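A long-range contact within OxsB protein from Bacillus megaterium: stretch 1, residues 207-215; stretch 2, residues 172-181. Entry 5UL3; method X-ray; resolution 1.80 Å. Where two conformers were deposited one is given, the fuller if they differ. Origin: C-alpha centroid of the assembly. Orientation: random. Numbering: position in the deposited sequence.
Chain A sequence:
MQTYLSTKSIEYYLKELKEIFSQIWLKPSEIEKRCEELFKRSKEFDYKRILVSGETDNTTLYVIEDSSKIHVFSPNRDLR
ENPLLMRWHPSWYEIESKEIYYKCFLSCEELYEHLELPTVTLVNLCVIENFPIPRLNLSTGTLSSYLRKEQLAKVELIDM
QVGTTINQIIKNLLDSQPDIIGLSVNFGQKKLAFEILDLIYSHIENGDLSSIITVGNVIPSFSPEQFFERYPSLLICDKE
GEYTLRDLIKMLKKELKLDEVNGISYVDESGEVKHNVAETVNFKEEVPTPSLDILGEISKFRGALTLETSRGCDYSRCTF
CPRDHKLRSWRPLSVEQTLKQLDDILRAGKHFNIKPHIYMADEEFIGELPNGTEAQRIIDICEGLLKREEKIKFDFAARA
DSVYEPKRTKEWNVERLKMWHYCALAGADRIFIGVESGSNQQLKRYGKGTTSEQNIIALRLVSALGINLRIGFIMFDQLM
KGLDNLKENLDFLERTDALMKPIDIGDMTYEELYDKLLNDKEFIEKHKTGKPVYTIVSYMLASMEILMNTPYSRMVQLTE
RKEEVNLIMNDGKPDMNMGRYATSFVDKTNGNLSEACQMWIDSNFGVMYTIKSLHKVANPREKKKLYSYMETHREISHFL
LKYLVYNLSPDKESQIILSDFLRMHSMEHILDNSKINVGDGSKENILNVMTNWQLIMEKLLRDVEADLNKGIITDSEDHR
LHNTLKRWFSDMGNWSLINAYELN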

# COMPACT_ATOMS: atom_id res chain seq x y z
N GLY A 207 -6.61 5.22 36.66
CA GLY A 207 -7.61 4.20 36.90
C GLY A 207 -8.81 4.23 35.98
O GLY A 207 -9.82 3.60 36.29
N ASP A 208 -8.73 4.94 34.85
CA ASP A 208 -9.83 4.99 33.89
C ASP A 208 -9.75 3.88 32.83
O ASP A 208 -10.77 3.58 32.19
CB ASP A 208 -9.85 6.33 33.17
CG ASP A 208 -10.07 7.49 34.12
OD1 ASP A 208 -10.85 7.32 35.08
OD2 ASP A 208 -9.46 8.57 33.90
N LEU A 209 -8.57 3.31 32.63
CA LEU A 209 -8.32 2.22 31.68
C LEU A 209 -7.41 1.21 32.35
O LEU A 209 -6.58 1.57 33.18
CB LEU A 209 -7.63 2.71 30.38
CG LEU A 209 -8.33 3.64 29.40
CD1 LEU A 209 -7.33 4.15 28.34
CD2 LEU A 209 -9.51 2.95 28.75
N SER A 210 -7.54 -0.05 31.96
CA SER A 210 -6.55 -1.06 32.33
C SER A 210 -6.38 -2.00 31.14
O SER A 210 -7.29 -2.78 30.83
CB SER A 210 -6.96 -1.82 33.60
OG SER A 210 -7.02 -0.92 34.70
N SER A 211 -5.24 -1.90 30.47
CA SER A 211 -5.04 -2.59 29.21
C SER A 211 -3.57 -2.92 29.00
O SER A 211 -2.68 -2.16 29.39
CB SER A 211 -5.54 -1.75 28.02
OG SER A 211 -6.85 -1.24 28.22
N ILE A 212 -3.34 -4.06 28.36
CA ILE A 212 -2.09 -4.30 27.66
C ILE A 212 -2.03 -3.36 26.47
O ILE A 212 -2.97 -3.28 25.68
CB ILE A 212 -2.01 -5.76 27.19
CG1 ILE A 212 -2.08 -6.72 28.38
CG2 ILE A 212 -0.74 -5.99 26.34
CD1 ILE A 212 -2.23 -8.18 27.95
N ILE A 213 -0.92 -2.63 26.34
CA ILE A 213 -0.73 -1.67 25.25
C ILE A 213 0.30 -2.24 24.29
O ILE A 213 1.39 -2.66 24.71
CB ILE A 213 -0.27 -0.30 25.78
CG1 ILE A 213 -1.18 0.16 26.92
CG2 ILE A 213 -0.28 0.73 24.66
CD1 ILE A 213 -2.62 0.34 26.51
N THR A 214 -0.02 -2.23 23.00
CA THR A 214 0.94 -2.68 21.99
C THR A 214 0.89 -1.73 20.79
O THR A 214 -0.12 -1.08 20.53
CB THR A 214 0.67 -4.15 21.58
OG1 THR A 214 1.62 -4.56 20.58
CG2 THR A 214 -0.74 -4.35 21.03
N VAL A 215 2.02 -1.61 20.08
CA VAL A 215 2.04 -0.86 18.83
C VAL A 215 2.63 -1.79 17.78
O VAL A 215 3.44 -2.67 18.10
CB VAL A 215 2.84 0.46 18.89
CG1 VAL A 215 2.11 1.52 19.76
CG2 VAL A 215 4.26 0.21 19.37
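Stretch 2 (172-181) NLLDSQPDII

Leu209 and Ile181 form the apolar centre of the contact. Leu209, in the loop before the strand of stretch 1, reaches the end of the stretch 2 helix: its CG lies 3.7 Å from Leu174 CD2, its CD2 4.1 Å from Leu173 CB and 4.3 Å from Pro178 CD, and its CD1 4.2 Å from Ile181 CD1. Farther along, Ile213 CD1 packs 3.8 Å from Ile181 CB on one face of the sheet, while Ile212 CB lies 4.1 Å from Ile180 CG1 on the other.

The two isoleucine pairs match the register of the strands. Stretch 2 runs as a helix through Ser176, leaves it at Gln177 with positive phi, and becomes extended at Ile180 and Ile181, parallel to the strand starting at Ile212. The register pairs Ile212 with Ile180 and Ile213 with Ile181, CA to CA 4.6 and 5.0 Å. Hydrogen bonds alternate in direction: Ile212 N to Asp179 O (2.9 Å), Ile181 N to Ile212 O (2.8 Å) and Thr214 N to Ile181 O (2.9 Å).

Toward the polar edge, Ser211 OG donates to Pro178 O (2.7 Å). Gln177 NE2 bonds both Asp208 O (2.9 Å) and Leu174 O (2.8 Å), linking the helix end to the loop at Asp208. A water accepts from Ser210 N at 2.9 Å, its oxygen 3.0 Å from Gln177 OE1.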

# COMPACT_ATOMS: atom_id res chain seq x y z
N ASN A 172 -13.56 7.07 23.11
CA ASN A 172 -13.97 5.74 22.67
C ASN A 172 -13.38 4.66 23.58
O ASN A 172 -14.07 3.71 23.95
CB ASN A 172 -13.54 5.53 21.22
CG ASN A 172 -14.06 4.23 20.62
OD1 ASN A 172 -13.87 3.15 21.18
ND2 ASN A 172 -14.70 4.33 19.46
N LEU A 173 -12.10 4.80 23.92
CA LEU A 173 -11.45 3.80 24.77
C LEU A 173 -12.08 3.76 26.16
O LEU A 173 -12.28 2.68 26.73
CB LEU A 173 -9.96 4.11 24.89
CG LEU A 173 -9.13 3.99 23.60
CD1 LEU A 173 -7.72 4.55 23.79
CD2 LEU A 173 -9.06 2.50 23.17
N LEU A 174 -12.37 4.93 26.74
CA LEU A 174 -12.97 4.93 28.07
C LEU A 174 -14.32 4.25 28.06
O LEU A 174 -14.68 3.56 29.02
CB LEU A 174 -13.08 6.37 28.58
CG LEU A 174 -11.77 7.14 28.78
CD1 LEU A 174 -12.06 8.50 29.42
CD2 LEU A 174 -10.79 6.35 29.63
N ASP A 175 -15.08 4.41 26.96
CA ASP A 175 -16.40 3.80 26.87
C ASP A 175 -16.31 2.29 26.68
O ASP A 175 -17.05 1.55 27.33
CB ASP A 175 -17.17 4.44 25.71
CG ASP A 175 -18.55 3.82 25.51
OD1 ASP A 175 -19.41 3.95 26.41
OD2 ASP A 175 -18.79 3.21 24.45
N SER A 176 -15.40 1.82 25.82
CA SER A 176 -15.35 0.39 25.51
C SER A 176 -14.58 -0.43 26.54
O SER A 176 -14.81 -1.65 26.63
CB SER A 176 -14.71 0.18 24.13
OG SER A 176 -13.35 0.57 24.12
N GLN A 177 -13.67 0.18 27.29
CA GLN A 177 -12.90 -0.51 28.33
C GLN A 177 -12.17 -1.75 27.79
O GLN A 177 -12.39 -2.87 28.26
CB GLN A 177 -13.80 -0.89 29.50
CG GLN A 177 -14.23 0.33 30.30
CD GLN A 177 -13.05 1.01 30.94
OE1 GLN A 177 -12.21 0.36 31.56
NE2 GLN A 177 -12.95 2.32 30.77
N PRO A 178 -11.30 -1.57 26.80
CA PRO A 178 -10.63 -2.73 26.19
C PRO A 178 -9.62 -3.36 27.14
O PRO A 178 -9.07 -2.71 28.03
CB PRO A 178 -9.93 -2.12 24.97
CG PRO A 178 -9.68 -0.70 25.36
CD PRO A 178 -10.86 -0.29 26.22
N ASP A 179 -9.36 -4.65 26.91
CA ASP A 179 -8.29 -5.33 27.62
C ASP A 179 -6.94 -5.19 26.93
O ASP A 179 -5.91 -5.27 27.60
CB ASP A 179 -8.63 -6.81 27.76
CG ASP A 179 -9.96 -7.02 28.43
OD1 ASP A 179 -10.15 -6.42 29.50
OD2 ASP A 179 -10.83 -7.68 27.85
N ILE A 180 -6.94 -5.00 25.62
CA ILE A 180 -5.72 -4.78 24.84
C ILE A 180 -5.99 -3.60 23.92
O ILE A 180 -7.04 -3.55 23.27
CB ILE A 180 -5.33 -6.01 24.01
CG1 ILE A 180 -5.05 -7.22 24.92
CG2 ILE A 180 -4.05 -5.71 23.18
CD1 ILE A 180 -5.02 -8.55 24.16
N ILE A 181 -5.06 -2.65 23.87
CA ILE A 181 -5.15 -1.52 22.95
C ILE A 181 -3.97 -1.62 22.01
O ILE A 181 -2.83 -1.78 22.46
CB ILE A 181 -5.15 -0.17 23.68
CG1 ILE A 181 -6.38 -0.07 24.61
CG2 ILE A 181 -5.16 0.98 22.67
CD1 ILE A 181 -6.31 1.12 25.56
O HOH W 1 -9.80 -0.63 30.17